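Local coordinates for protein putative NAD dependent dehydrogenase (Micromonospora echinospora, PDB 6NOR) that probably works as an NAD-dependent oxidoreductase in gentamicin biosynthesis, holding the dinucleotide on a Rossmann-type domain, at residues Val236-Phe241 with Ile246-Val251; His201-Cys206 with Glu342-Ala347; Glu115-Leu120 with Ala194-Gly199; Pro149-Ala154 with Leu261-Ile266. All blocks are in the same frame, centred on the assembly; numbering follows the deposited sequence.

How the contacts relate
Contacts 1, 2 and 4 belong to the sheet-and-helix part of the chain, and contact 3 joins that part to the NAD-binding Rossmann domain. Contact 1 pairs two strands of the mixed sheet by backbone hydrogen bonds, whereas contacts 2 and 4 lay helices against one another or against a strand through apolar carbons alone. Helix 199-209 links them: Cys206 and Ala202 meet Cys249 of contact 1, and Leu205 meets Phe151 and Leu261 of contact 4. The touching residues of contacts 1, 2 and 4 are buried, although contacts 1 and 4 also border other subunits. Contact 3 differs in having charged groups, bound cofactor and two partly exposed residues.

Contact 1: residues Val236-Phe241 with Ile246-Val251; sequences VVLIEF and IGQCDV
Leu238 and Gln248 stand side by side on one face of the paired strands, their side chains pointing the same way, with Leu238 CD2 4.1 Å from Gln248 CG. Only the aliphatic stem of Gln248 is used here; its NE2 continues to Asp250 of the second subunit, so this face is part of a subunit interface. On the reverse face Val237, Ile239 and Cys249 form an apolar row; Cys249 lies under helix 199-209, and Val237 reaches Leu195 of helix 194-197. Ile239 CD1 lies 4.1 Å from Cys249 SG, a small sulfur that fits between Ile239 and helix 199-209. Chi1 of -54° sets Ile239 CG1 beside its own backbone N, and the other branch, CG2, rests 3.8 Å above the plane of the Phe241 ring, toward its rim. That ring presents its edge to Gly247, with CE2 4.0 Å from Gly247 CA. A beta carbon on Gly247 would run into CE2, which is consistent with a residue that has no side chain here. Two hydrogen-bonded pairs tie the backbones. Val237 N gives to Cys249 O at 2.9 Å, and Cys249 N returns one to Val237 O. Gly247 N meets Ile239 O at 2.8 Å with a nearly straight N-H...O angle of 173°, and Ile239 N bonds to Gly247 O. Such alternation is that of antiparallel strands, and the four-residue connection makes the pair a beta hairpin, here in the mixed sheet of the GFO/IDH/MocA C-terminal domain.

Contact 2: residues His201-Cys206 with Glu342-Ala347; sequences HAVELC and ETLEAA
Chi1 of 171° splays the two methyls of Val203 toward different partners: CG1 lies opposite its backbone N and meets Thr343, while CG2, beside that N, meets Leu344. On the other helix, chi1 of -58° puts Thr343 CG2 anti to the backbone N and OG1 beside it. The methyl CG2 thereby faces Val203, and the hydroxyl OG1 turns back to Ala339 O one helical turn earlier. The hydrogen bond to that carbonyl satisfies a buried polar atom and leaves the carbon side of the threonine for apolar packing. Val203 and Thr343 therefore meet tip to tip, with Val203 CG1 4.0 Å from Thr343 CG2 and about equally near Thr343 CB. Both helices pack on the mixed sheet of the GFO/IDH/MocA C-terminal domain: helix 199-209 lies on strands 167-175 and 246-252, while helix 334-353 lies on strand 215-223, and His201 of the former also touches the bound NAD. Leu344 behaves differently from Thr343, for its side chain slides past that of Val203 in the opposite direction and touches with one methyl, CD2, 4.1 Å from Val203 CG2. With the nearest CA atoms, of Val203 and Thr343, 7.7 Å apart, branched side chains are long enough to meet midway. No hydrogen bond joins the two segments, and the three side chains that touch are all buried and meet through carbon atoms alone.

Contact 3: residues Glu115-Leu120 with Ala194-Gly199; sequences EKPLVL and ALTDLG. With NAD (nicotinamide-adenine-dinucleotide), chain G.
Pro117 and Thr196 make the compact apolar part of this contact, their side chains crossing at about a right angle with Pro117 CG 3.7 Å from Thr196 CG2. With chi1 of -58°, that methyl faces the proline while OG1 is left to hydrogen-bond with Tyr348. The peptide bond before Pro117 is cis, giving the chain a sharp bend where Glu115 and Lys116 turn to the cofactor. Glu-Lys-Pro here matches the EKP motif of the GFO/IDH/MocA family. The looser side holds two partly exposed residues. Leu120 only grazes Thr196, CD2 to CG2 at 4.3 Å, and Asp197 joins Lys116 in a long salt bridge, OD1 to NZ 3.4 Å, whose hydrogen bond is weak. NZ also has a weak hydrogen bond to His201, and Asp197 OD2 is bonded to Trp253. Around NAD the bonds are firmer: Glu115 OE1 accepts from NAD N7N, the carboxamide nitrogen, at 2.9 Å, while OE2 pairs with His39. Were an alanine here instead of Glu115, N7N would probably be left without this acceptor, the carboxamide freer to turn and His39 without its carboxylate mate. Lys116 O takes a hydrogen bond from the ribose hydroxyl O2D at 2.8 Å. Lys116 thus holds the ribose by its backbone carbonyl and reaches Asp197 only loosely by its amino group, which is consistent with this turn linking the cofactor site to the C-terminal domain.

Contact 4: residues Pro149-Ala154 with Leu261-Ile266; sequences PKFVRA and LTVEVI
Beside Phe151, which packs on Leu261 and Val263, Lys150 NZ is gripped by the carbonyl oxygens of Asp275 and Gly279, with a weaker bond to Leu276 O. A long, flexible chain suits this task, since it carries the amino group from the first turn of helix 149-157 to the end of strand 270-275 and the loop after it. Helix 149-157 lies against the mixed sheet of the GFO/IDH/MocA C-terminal domain, and Phe151 is the residue that packs it on strand 260-267. Chi1 of -74° sets the ring beside the backbone N of Phe151 and lowers it onto the strand. Val263 offers one methyl to a ring face: CG2 lies 4.2 Å from the Phe151 ring centroid, 18° off the normal, a CH-pi contact. Leu261 comes to the same ring at its edge, in plane, where CD2 lies 3.9 Å from Phe151 CE2. Both partners project from the strand toward the helix, while the intervening Thr262 points away, as alternation along a strand requires. Leu205 and Trp208 of helix 199-209 also border the ring. Replacing Phe151 with an alanine would probably open a gap beside Val263 CG2 and Leu261 CD2, with the CH-pi contact of Val263 lost. Arg153 turns to the third subunit, where NE and NH2 bond to the backbone oxygens of Glu304 and Ala292 of that subunit. Val263 CG2 sits nearest the outer rim of the ring, 4.0 Å from Phe151 CZ and 4.1 Å from Phe151 CE1.

Contact 1: residues Val236-Phe241 with Ile246-Val251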
# COMPACT_ATOMS: atom_id res chain seq x y z
N VAL A 236 -9.35 -24.43 4.21
CA VAL A 236 -8.07 -24.28 3.57
C VAL A 236 -7.78 -25.57 2.82
O VAL A 236 -7.89 -26.65 3.36
CB VAL A 236 -6.95 -23.98 4.58
CG1 VAL A 236 -5.66 -23.65 3.85
CG2 VAL A 236 -7.33 -22.83 5.48
N VAL A 237 -7.45 -25.44 1.55
CA VAL A 237 -7.08 -26.56 0.73
C VAL A 237 -5.62 -26.47 0.34
O VAL A 237 -5.18 -25.46 -0.19
CB VAL A 237 -7.93 -26.61 -0.55
CG1 VAL A 237 -7.62 -27.88 -1.36
CG2 VAL A 237 -9.41 -26.52 -0.22
N LEU A 238 -4.86 -27.53 0.59
CA LEU A 238 -3.53 -27.65 0.03
C LEU A 238 -3.61 -28.54 -1.20
O LEU A 238 -3.94 -29.72 -1.10
CB LEU A 238 -2.55 -28.21 1.06
CG LEU A 238 -2.51 -27.42 2.38
CD1 LEU A 238 -1.46 -27.98 3.32
CD2 LEU A 238 -2.28 -25.93 2.11
N ILE A 239 -3.31 -27.97 -2.36
CA ILE A 239 -3.32 -28.70 -3.61
C ILE A 239 -1.91 -29.05 -4.07
O ILE A 239 -1.05 -28.18 -4.16
CB ILE A 239 -3.99 -27.89 -4.73
CG1 ILE A 239 -5.38 -27.45 -4.31
CG2 ILE A 239 -4.08 -28.69 -6.01
CD1 ILE A 239 -6.00 -26.52 -5.34
N GLU A 240 -1.69 -30.31 -4.39
CA GLU A 240 -0.42 -30.71 -4.99
C GLU A 240 -0.61 -30.90 -6.49
O GLU A 240 -1.25 -31.84 -6.92
CB GLU A 240 0.10 -31.98 -4.33
CG GLU A 240 1.33 -32.59 -4.98
CD GLU A 240 1.79 -33.85 -4.26
OE1 GLU A 240 2.21 -34.81 -4.94
OE2 GLU A 240 1.73 -33.89 -3.01
N PHE A 241 -0.05 -30.00 -7.28
CA PHE A 241 -0.07 -30.17 -8.72
C PHE A 241 0.96 -31.18 -9.22
O PHE A 241 1.91 -31.51 -8.53
CB PHE A 241 0.11 -28.83 -9.41
CG PHE A 241 -1.02 -27.88 -9.17
CD1 PHE A 241 -2.18 -27.99 -9.91
CD2 PHE A 241 -0.95 -26.91 -8.18
CE1 PHE A 241 -3.26 -27.14 -9.68
CE2 PHE A 241 -2.01 -26.06 -7.95
CZ PHE A 241 -3.18 -26.17 -8.71
N ILE A 246 2.89 -26.34 -5.19
CA ILE A 246 1.86 -26.36 -4.17
C ILE A 246 0.91 -25.17 -4.32
O ILE A 246 1.34 -24.03 -4.46
CB ILE A 246 2.46 -26.34 -2.78
CG1 ILE A 246 3.40 -27.52 -2.60
CG2 ILE A 246 1.37 -26.32 -1.74
CD1 ILE A 246 4.27 -27.43 -1.36
N GLY A 247 -0.37 -25.48 -4.33
CA GLY A 247 -1.41 -24.49 -4.33
C GLY A 247 -2.06 -24.40 -2.96
O GLY A 247 -2.15 -25.38 -2.23
N GLN A 248 -2.48 -23.19 -2.61
CA GLN A 248 -3.27 -22.98 -1.41
C GLN A 248 -4.55 -22.22 -1.76
O GLN A 248 -4.51 -21.24 -2.49
CB GLN A 248 -2.50 -22.20 -0.36
CG GLN A 248 -1.11 -22.68 -0.08
CD GLN A 248 -0.32 -21.67 0.73
OE1 GLN A 248 -0.85 -21.03 1.64
NE2 GLN A 248 0.95 -21.50 0.39
N CYS A 249 -5.68 -22.68 -1.24
CA CYS A 249 -6.91 -21.92 -1.32
C CYS A 249 -7.40 -21.66 0.08
O CYS A 249 -7.68 -22.59 0.83
CB CYS A 249 -7.96 -22.66 -2.13
SG CYS A 249 -7.36 -23.04 -3.77
N ASP A 250 -7.45 -20.39 0.44
CA ASP A 250 -7.87 -19.95 1.76
C ASP A 250 -9.22 -19.25 1.58
O ASP A 250 -9.28 -18.21 0.94
CB ASP A 250 -6.80 -19.02 2.35
CG ASP A 250 -7.10 -18.55 3.77
OD1 ASP A 250 -8.28 -18.49 4.18
OD2 ASP A 250 -6.13 -18.19 4.47
N VAL A 251 -10.30 -19.82 2.09
CA VAL A 251 -11.60 -19.19 1.94
C VAL A 251 -12.33 -19.08 3.27
O VAL A 251 -12.14 -19.88 4.16
CB VAL A 251 -12.50 -19.95 0.94
CG1 VAL A 251 -11.82 -20.04 -0.44
CG2 VAL A 251 -12.88 -21.33 1.48

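Contact 2: residues His201-Cys206 with Glu342-Ala347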
# COMPACT_ATOMS: atom_id res chain seq x y z
N HIS A 201 -14.16 -20.64 -6.89
CA HIS A 201 -13.34 -19.63 -7.54
C HIS A 201 -11.88 -19.77 -7.24
O HIS A 201 -11.04 -19.59 -8.12
CB HIS A 201 -13.77 -18.26 -7.11
CG HIS A 201 -15.13 -17.89 -7.58
ND1 HIS A 201 -15.44 -17.81 -8.91
CD2 HIS A 201 -16.25 -17.56 -6.90
CE1 HIS A 201 -16.70 -17.44 -9.04
NE2 HIS A 201 -17.21 -17.28 -7.83
N ALA A 202 -11.57 -20.05 -5.99
CA ALA A 202 -10.20 -20.11 -5.60
C ALA A 202 -9.52 -21.25 -6.37
O ALA A 202 -8.42 -21.08 -6.89
CB ALA A 202 -10.07 -20.30 -4.09
N VAL A 203 -10.19 -22.39 -6.47
CA VAL A 203 -9.60 -23.53 -7.16
C VAL A 203 -9.47 -23.27 -8.65
O VAL A 203 -8.45 -23.58 -9.24
CB VAL A 203 -10.39 -24.81 -6.91
CG1 VAL A 203 -9.88 -25.92 -7.80
CG2 VAL A 203 -10.27 -25.23 -5.45
N GLU A 204 -10.46 -22.64 -9.26
CA GLU A 204 -10.37 -22.34 -10.68
C GLU A 204 -9.20 -21.36 -10.94
O GLU A 204 -8.41 -21.57 -11.86
CB GLU A 204 -11.69 -21.77 -11.21
CG GLU A 204 -11.77 -21.67 -12.73
CD GLU A 204 -13.19 -21.39 -13.28
OE1 GLU A 204 -14.07 -21.00 -12.49
OE2 GLU A 204 -13.41 -21.56 -14.50
N LEU A 205 -9.09 -20.32 -10.12
CA LEU A 205 -8.00 -19.34 -10.24
C LEU A 205 -6.64 -19.97 -10.07
O LEU A 205 -5.75 -19.69 -10.86
CB LEU A 205 -8.17 -18.21 -9.23
CG LEU A 205 -9.30 -17.27 -9.59
CD1 LEU A 205 -9.71 -16.39 -8.40
CD2 LEU A 205 -8.91 -16.42 -10.81
N CYS A 206 -6.47 -20.82 -9.06
CA CYS A 206 -5.20 -21.53 -8.85
C CYS A 206 -4.75 -22.32 -10.08
O CYS A 206 -3.63 -22.14 -10.54
CB CYS A 206 -5.30 -22.51 -7.68
SG CYS A 206 -4.93 -21.87 -6.07
N GLU A 342 -14.14 -32.08 -9.06
CA GLU A 342 -13.51 -33.22 -8.40
C GLU A 342 -12.47 -32.79 -7.38
O GLU A 342 -12.28 -33.47 -6.38
CB GLU A 342 -12.89 -34.19 -9.41
CG GLU A 342 -12.15 -33.59 -10.54
CD GLU A 342 -12.13 -34.52 -11.75
OE1 GLU A 342 -13.07 -35.33 -11.89
OE2 GLU A 342 -11.18 -34.45 -12.56
N THR A 343 -11.84 -31.64 -7.61
CA THR A 343 -10.96 -31.10 -6.59
C THR A 343 -11.74 -30.81 -5.32
O THR A 343 -11.31 -31.18 -4.24
CB THR A 343 -10.27 -29.83 -7.04
OG1 THR A 343 -9.52 -30.09 -8.23
CG2 THR A 343 -9.30 -29.39 -5.95
N LEU A 344 -12.91 -30.19 -5.44
CA LEU A 344 -13.71 -29.87 -4.26
C LEU A 344 -14.22 -31.13 -3.56
O LEU A 344 -14.31 -31.17 -2.33
CB LEU A 344 -14.91 -28.99 -4.61
CG LEU A 344 -14.64 -27.57 -5.13
CD1 LEU A 344 -15.96 -26.85 -5.38
CD2 LEU A 344 -13.80 -26.81 -4.15
N GLU A 345 -14.59 -32.14 -4.34
CA GLU A 345 -15.08 -33.37 -3.73
C GLU A 345 -13.92 -34.05 -3.01
O GLU A 345 -14.10 -34.57 -1.91
CB GLU A 345 -15.72 -34.29 -4.79
CG GLU A 345 -15.57 -35.79 -4.53
CD GLU A 345 -16.62 -36.33 -3.57
OE1 GLU A 345 -17.43 -35.52 -3.07
OE2 GLU A 345 -16.63 -37.56 -3.31
N ALA A 346 -12.73 -34.01 -3.59
CA ALA A 346 -11.55 -34.56 -2.95
C ALA A 346 -11.24 -33.81 -1.66
O ALA A 346 -10.93 -34.42 -0.65
CB ALA A 346 -10.37 -34.53 -3.88
N ALA A 347 -11.34 -32.49 -1.70
CA ALA A 347 -11.08 -31.67 -0.54
C ALA A 347 -12.03 -31.98 0.62
O ALA A 347 -11.60 -32.10 1.75
CB ALA A 347 -11.17 -30.19 -0.92

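Contact 3: residues Glu115-Leu120 with Ala194-Gly199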
# COMPACT_ATOMS: atom_id res chain seq x y z
N GLU A 115 -24.56 -20.87 -13.36
CA GLU A 115 -23.75 -20.28 -12.34
C GLU A 115 -22.92 -21.34 -11.60
O GLU A 115 -23.28 -22.50 -11.55
CB GLU A 115 -24.61 -19.52 -11.35
CG GLU A 115 -24.60 -18.04 -11.57
CD GLU A 115 -23.19 -17.44 -11.62
OE1 GLU A 115 -22.27 -17.96 -10.95
OE2 GLU A 115 -23.02 -16.43 -12.32
N LYS A 116 -21.80 -20.89 -11.06
CA LYS A 116 -21.03 -21.59 -10.04
C LYS A 116 -21.91 -21.91 -8.82
O LYS A 116 -22.72 -21.10 -8.41
CB LYS A 116 -19.85 -20.70 -9.62
CG LYS A 116 -19.68 -20.68 -8.13
CD LYS A 116 -19.47 -19.33 -7.63
CE LYS A 116 -20.15 -19.08 -6.30
NZ LYS A 116 -19.82 -17.68 -5.89
N PRO A 117 -21.76 -23.11 -8.24
CA PRO A 117 -20.97 -24.23 -8.77
C PRO A 117 -21.78 -24.95 -9.83
O PRO A 117 -23.00 -25.01 -9.69
CB PRO A 117 -20.75 -25.12 -7.54
CG PRO A 117 -21.93 -24.86 -6.68
CD PRO A 117 -22.36 -23.43 -6.94
N LEU A 118 -21.13 -25.43 -10.89
CA LEU A 118 -21.86 -26.03 -12.01
C LEU A 118 -22.90 -27.01 -11.48
O LEU A 118 -24.08 -26.77 -11.58
CB LEU A 118 -20.90 -26.72 -12.98
CG LEU A 118 -21.57 -27.31 -14.22
CD1 LEU A 118 -22.30 -26.23 -14.93
CD2 LEU A 118 -20.59 -27.99 -15.18
N VAL A 119 -22.42 -28.09 -10.87
CA VAL A 119 -23.24 -29.08 -10.21
C VAL A 119 -22.53 -29.53 -8.94
O VAL A 119 -21.46 -29.03 -8.62
CB VAL A 119 -23.47 -30.29 -11.10
CG1 VAL A 119 -24.40 -29.92 -12.27
CG2 VAL A 119 -22.14 -30.80 -11.58
N LEU A 120 -23.08 -30.50 -8.22
CA LEU A 120 -22.50 -30.87 -6.94
C LEU A 120 -21.86 -32.25 -6.92
O LEU A 120 -21.55 -32.77 -5.86
CB LEU A 120 -23.56 -30.77 -5.85
CG LEU A 120 -24.15 -29.36 -5.74
CD1 LEU A 120 -25.43 -29.37 -4.90
CD2 LEU A 120 -23.10 -28.36 -5.21
N ALA A 194 -18.47 -22.45 2.47
CA ALA A 194 -17.45 -21.57 1.89
C ALA A 194 -16.57 -22.28 0.90
O ALA A 194 -16.12 -21.69 -0.08
CB ALA A 194 -16.58 -20.96 3.00
N LEU A 195 -16.29 -23.55 1.14
CA LEU A 195 -15.43 -24.31 0.24
C LEU A 195 -16.09 -24.52 -1.10
O LEU A 195 -15.43 -24.59 -2.13
CB LEU A 195 -15.06 -25.65 0.87
CG LEU A 195 -13.73 -26.26 0.46
CD1 LEU A 195 -12.65 -25.20 0.55
CD2 LEU A 195 -13.42 -27.43 1.37
N THR A 196 -17.41 -24.61 -1.11
CA THR A 196 -18.12 -24.72 -2.37
C THR A 196 -18.35 -23.35 -2.98
O THR A 196 -18.18 -23.15 -4.17
CB THR A 196 -19.47 -25.43 -2.18
OG1 THR A 196 -19.24 -26.71 -1.61
CG2 THR A 196 -20.22 -25.58 -3.51
N ASP A 197 -18.78 -22.42 -2.14
CA ASP A 197 -19.23 -21.10 -2.59
C ASP A 197 -18.04 -20.26 -3.07
O ASP A 197 -18.10 -19.67 -4.13
CB ASP A 197 -19.98 -20.42 -1.45
CG ASP A 197 -20.49 -19.03 -1.81
OD1 ASP A 197 -20.96 -18.83 -2.95
OD2 ASP A 197 -20.41 -18.13 -0.95
N LEU A 198 -16.97 -20.22 -2.28
CA LEU A 198 -15.80 -19.40 -2.58
C LEU A 198 -14.68 -20.27 -3.12
O LEU A 198 -13.89 -19.84 -3.96
CB LEU A 198 -15.31 -18.66 -1.33
CG LEU A 198 -16.36 -17.80 -0.62
CD1 LEU A 198 -15.77 -17.16 0.61
CD2 LEU A 198 -16.92 -16.74 -1.53
N GLY A 199 -14.62 -21.50 -2.64
CA GLY A 199 -13.57 -22.41 -3.02
C GLY A 199 -13.66 -22.76 -4.48
O GLY A 199 -12.66 -23.06 -5.09
PA NAD G . -30.46 -15.69 -4.49
O1A NAD G . -31.03 -16.38 -3.23
O2A NAD G . -30.25 -14.23 -4.33
O5B NAD G . -31.45 -15.92 -5.69
C5B NAD G . -31.91 -17.24 -5.95
C4B NAD G . -33.18 -17.07 -6.82
O4B NAD G . -33.53 -18.20 -7.36
C3B NAD G . -34.34 -16.66 -5.94
O3B NAD G . -34.97 -15.61 -6.53
C2B NAD G . -35.26 -17.91 -5.89
O2B NAD G . -36.65 -17.47 -5.74
C1B NAD G . -35.08 -18.40 -7.05
N9A NAD G . -35.32 -19.83 -7.13
C8A NAD G . -35.13 -20.79 -6.20
N7A NAD G . -35.46 -21.98 -6.77
C5A NAD G . -35.86 -21.75 -8.03
C6A NAD G . -36.30 -22.57 -9.01
N6A NAD G . -36.45 -23.94 -8.95
N1A NAD G . -36.62 -22.08 -10.20
C2A NAD G . -36.53 -20.75 -10.43
N3A NAD G . -36.10 -19.92 -9.45
C4A NAD G . -35.76 -20.42 -8.25
O3 NAD G . -29.13 -16.40 -4.84
PN NAD G . -27.94 -15.87 -5.75
O1N NAD G . -28.38 -15.09 -6.95
O2N NAD G . -26.97 -15.07 -4.91
O5D NAD G . -27.20 -17.17 -6.27
C5D NAD G . -27.73 -17.92 -7.35
C4D NAD G . -26.58 -18.69 -8.03
O4D NAD G . -25.63 -17.91 -8.44
C3D NAD G . -25.90 -19.66 -7.01
O3D NAD G . -25.62 -20.78 -7.62
C2D NAD G . -24.64 -18.89 -6.56
O2D NAD G . -23.60 -19.86 -6.11
C1D NAD G . -24.28 -18.25 -7.64
N1N NAD G . -23.57 -17.04 -7.35
C2N NAD G . -22.47 -16.70 -8.14
C3N NAD G . -21.75 -15.53 -7.90
C7N NAD G . -20.54 -15.25 -8.80
O7N NAD G . -19.84 -14.33 -8.59
N7N NAD G . -20.24 -16.14 -9.87
C4N NAD G . -22.09 -14.68 -6.88
C5N NAD G . -23.19 -15.00 -6.09
C6N NAD G . -23.93 -16.19 -6.33

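Contact 4: residues Pro149-Ala154 with Leu261-Ile266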
# COMPACT_ATOMS: atom_id res chain seq x y z
N PRO A 149 -10.31 -8.44 -15.88
CA PRO A 149 -9.26 -7.74 -16.62
C PRO A 149 -7.92 -7.72 -15.86
O PRO A 149 -6.86 -7.97 -16.44
CB PRO A 149 -9.82 -6.33 -16.75
CG PRO A 149 -11.29 -6.50 -16.64
CD PRO A 149 -11.52 -7.62 -15.71
N LYS A 150 -7.99 -7.42 -14.58
CA LYS A 150 -6.81 -7.39 -13.73
C LYS A 150 -6.14 -8.75 -13.62
O LYS A 150 -4.92 -8.85 -13.68
CB LYS A 150 -7.18 -6.86 -12.34
CG LYS A 150 -6.04 -6.74 -11.40
CD LYS A 150 -6.49 -6.20 -10.06
CE LYS A 150 -7.24 -4.90 -10.25
NZ LYS A 150 -7.61 -4.36 -8.95
N PHE A 151 -6.95 -9.80 -13.45
CA PHE A 151 -6.42 -11.15 -13.30
C PHE A 151 -5.91 -11.71 -14.63
O PHE A 151 -4.96 -12.45 -14.65
CB PHE A 151 -7.50 -12.08 -12.72
CG PHE A 151 -7.76 -11.86 -11.25
CD1 PHE A 151 -6.90 -11.11 -10.48
CD2 PHE A 151 -8.88 -12.37 -10.66
CE1 PHE A 151 -7.15 -10.91 -9.12
CE2 PHE A 151 -9.14 -12.18 -9.32
CZ PHE A 151 -8.28 -11.44 -8.55
N VAL A 152 -6.53 -11.32 -15.73
CA VAL A 152 -6.05 -11.70 -17.05
C VAL A 152 -4.65 -11.15 -17.28
O VAL A 152 -3.75 -11.87 -17.68
CB VAL A 152 -7.01 -11.20 -18.15
CG1 VAL A 152 -6.38 -11.36 -19.50
CG2 VAL A 152 -8.32 -11.96 -18.08
N ARG A 153 -4.48 -9.87 -16.99
CA ARG A 153 -3.16 -9.26 -16.98
C ARG A 153 -2.16 -10.01 -16.11
O ARG A 153 -1.06 -10.29 -16.54
CB ARG A 153 -3.25 -7.82 -16.50
CG ARG A 153 -1.91 -7.13 -16.45
CD ARG A 153 -1.24 -7.16 -17.81
NE ARG A 153 -0.28 -6.08 -17.96
CZ ARG A 153 0.84 -6.16 -18.65
NH1 ARG A 153 1.16 -7.29 -19.27
NH2 ARG A 153 1.65 -5.11 -18.73
N ALA A 154 -2.56 -10.35 -14.90
CA ALA A 154 -1.66 -11.06 -14.00
C ALA A 154 -1.35 -12.48 -14.51
O ALA A 154 -0.24 -12.99 -14.35
CB ALA A 154 -2.25 -11.12 -12.60
N LEU A 261 -10.08 -10.56 -2.26
CA LEU A 261 -9.73 -11.59 -3.22
C LEU A 261 -8.34 -11.32 -3.79
O LEU A 261 -8.13 -10.34 -4.49
CB LEU A 261 -10.80 -11.70 -4.34
CG LEU A 261 -10.56 -12.73 -5.45
CD1 LEU A 261 -10.15 -14.10 -4.91
CD2 LEU A 261 -11.75 -12.86 -6.44
N THR A 262 -7.41 -12.22 -3.51
CA THR A 262 -6.03 -12.07 -3.98
C THR A 262 -5.45 -13.35 -4.60
O THR A 262 -5.80 -14.48 -4.25
CB THR A 262 -5.08 -11.62 -2.84
OG1 THR A 262 -4.99 -12.67 -1.88
CG2 THR A 262 -5.57 -10.33 -2.14
N VAL A 263 -4.52 -13.14 -5.52
CA VAL A 263 -3.84 -14.20 -6.21
C VAL A 263 -2.34 -13.96 -6.14
O VAL A 263 -1.88 -12.85 -6.36
CB VAL A 263 -4.26 -14.28 -7.69
CG1 VAL A 263 -3.51 -15.40 -8.36
CG2 VAL A 263 -5.76 -14.51 -7.81
N GLU A 264 -1.60 -15.01 -5.83
CA GLU A 264 -0.15 -14.94 -5.70
C GLU A 264 0.48 -16.13 -6.39
O GLU A 264 0.10 -17.27 -6.14
CB GLU A 264 0.21 -14.89 -4.23
CG GLU A 264 1.66 -14.69 -3.88
CD GLU A 264 1.87 -14.75 -2.36
OE1 GLU A 264 2.78 -14.06 -1.84
OE2 GLU A 264 1.12 -15.48 -1.67
N VAL A 265 1.42 -15.87 -7.28
CA VAL A 265 2.20 -16.91 -7.91
C VAL A 265 3.68 -16.66 -7.67
O VAL A 265 4.17 -15.57 -7.93
CB VAL A 265 1.93 -16.98 -9.42
CG1 VAL A 265 2.82 -18.03 -10.08
CG2 VAL A 265 0.46 -17.27 -9.69
N ILE A 266 4.39 -17.67 -7.17
CA ILE A 266 5.81 -17.53 -6.86
C ILE A 266 6.71 -18.56 -7.57
O ILE A 266 6.53 -19.76 -7.42
CB ILE A 266 6.04 -17.64 -5.35
CG1 ILE A 266 5.04 -16.76 -4.61
CG2 ILE A 266 7.49 -17.25 -4.96
CD1 ILE A 266 5.20 -16.83 -3.10